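Local coordinates for putative hydantoin racemase (Klebsiella pneumoniae subsp. pneumoniae, PDB 3QVL) that catalyses the racemisation of allantoin, as a member of the HyuE family of hydantoin racemases, and probably also interconverts the enantiomers of other 5-monosubstituted hydantoins, at the interface of chains A and B. Numbering follows the deposited sequence. Chains: chain A/B, Putative hydantoin racemase.

The interface of chains A and B. Residues chain A 170, 175-176, 198-199; chain B 222, 224.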
loop_
_atom_site.group_PDB
_atom_site.type_symbol
_atom_site.label_atom_id
_atom_site.label_comp_id
_atom_site.label_asym_id
_atom_site.label_seq_id
_atom_site.Cartn_x
_atom_site.Cartn_y
_atom_site.Cartn_z
ATOM N N LEU A 170 19.867 17.236 -1.187
ATOM C CA LEU A 170 19.921 17.439 0.263
ATOM C C LEU A 170 19.249 18.739 0.704
ATOM O O LEU A 170 18.822 18.864 1.853
ATOM C CB LEU A 170 21.370 17.399 0.761
ATOM C CG LEU A 170 22.140 16.082 0.620
ATOM C CD1 LEU A 170 23.630 16.327 0.797
ATOM C CD2 LEU A 170 21.636 15.020 1.597
ATOM N N SER A 175 15.572 14.632 2.588
ATOM C CA SER A 175 16.232 13.355 2.854
ATOM C C SER A 175 17.533 13.568 3.627
ATOM O O SER A 175 18.085 14.672 3.636
ATOM C CB SER A 175 16.501 12.607 1.545
ATOM O OG SER A 175 17.284 13.389 0.662
ATOM N N GLY A 176 18.014 12.508 4.271
ATOM C CA GLY A 176 19.226 12.575 5.085
ATOM C C GLY A 176 20.429 11.868 4.487
ATOM O O GLY A 176 21.550 12.026 4.972
ATOM N N VAL A 198 27.129 13.916 4.953
ATOM C CA VAL A 198 26.001 12.983 5.040
ATOM C C VAL A 198 26.414 11.645 4.419
ATOM O O VAL A 198 27.370 11.603 3.640
ATOM C CB VAL A 198 24.725 13.514 4.316
ATOM C CG1 VAL A 198 24.244 14.823 4.928
ATOM C CG2 VAL A 198 24.960 13.669 2.815
ATOM N N PRO A 199 25.711 10.548 4.766
ATOM C CA PRO A 199 26.009 9.276 4.110
ATOM C C PRO A 199 25.683 9.309 2.617
ATOM O O PRO A 199 24.524 9.489 2.233
ATOM C CB PRO A 199 25.097 8.279 4.836
ATOM C CG PRO A 199 24.788 8.917 6.137
ATOM C CD PRO A 199 24.737 10.381 5.858
ATOM N N SER B 222 23.145 9.882 9.763
ATOM C CA SER B 222 23.068 11.224 9.202
ATOM C C SER B 222 22.632 12.219 10.268
ATOM O O SER B 222 21.619 12.015 10.941
ATOM C CB SER B 222 22.082 11.266 8.035
ATOM O OG SER B 222 22.016 12.569 7.480
ATOM N N HIS B 224 22.033 15.272 9.351
ATOM C CA HIS B 224 21.322 16.234 8.523
ATOM C C HIS B 224 19.823 15.966 8.600
ATOM O O HIS B 224 19.319 15.003 8.013
ATOM C CB HIS B 224 21.818 16.148 7.076
ATOM C CG HIS B 224 21.040 16.988 6.111
ATOM N ND1 HIS B 224 21.249 18.343 5.969
ATOM C CD2 HIS B 224 20.066 16.663 5.230
ATOM C CE1 HIS B 224 20.430 18.818 5.048
ATOM N NE2 HIS B 224 19.702 17.819 4.583
HETATM O O HOH W 1 17.120 17.227 3.159
#
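Methyl CG1 of A:Val198 packs against CB of B:His224 at 3.5 Å, and the two side chains meet at a slant. CG1 lies anti to the carbonyl carbon of its own residue (chi1 -61°), which turns this branch towards chain B. Alongside, ring carbon CD of A:Pro199 rests on CB of B:Ser222, also at 3.5 Å. From this small apolar centre the imidazole of B:His224 points edge-on at chain A, with CD2 beside O of A:Ser175, which lies in the ring plane. With CG anti to the backbone N (chi1 173°), the ring is carried away from its own backbone towards the C-terminal end of helix 157-172. There NE2 of B:His224 donates to the carbonyl O of A:Leu170 at 3.1 Å. The bond is bent, 136° at the hydrogen, and the acceptor is tilted out of the ring plane. Water 1 sits in that plane, its O 3.0 Å from NE2 of B:His224. The N-H appears to be shared between carbonyl and water, which fits the bend. The water also hydrogen-bonds to O of A:Leu170 and, at 2.8 Å, O of A:Ser175. At the other end, hydroxyl OG of B:Ser222 donates to O of A:Gly176 at 2.6 Å. OG of B:Ser222 also accepts a hydrogen bond from the backbone N-H of B:His224, N to OG 3.3 Å. The patch fastens a loop of chain B to the helix end and loops of chain A. With its two-fold twin it probably helps hold neighbouring subunits together in the deposited hexamer.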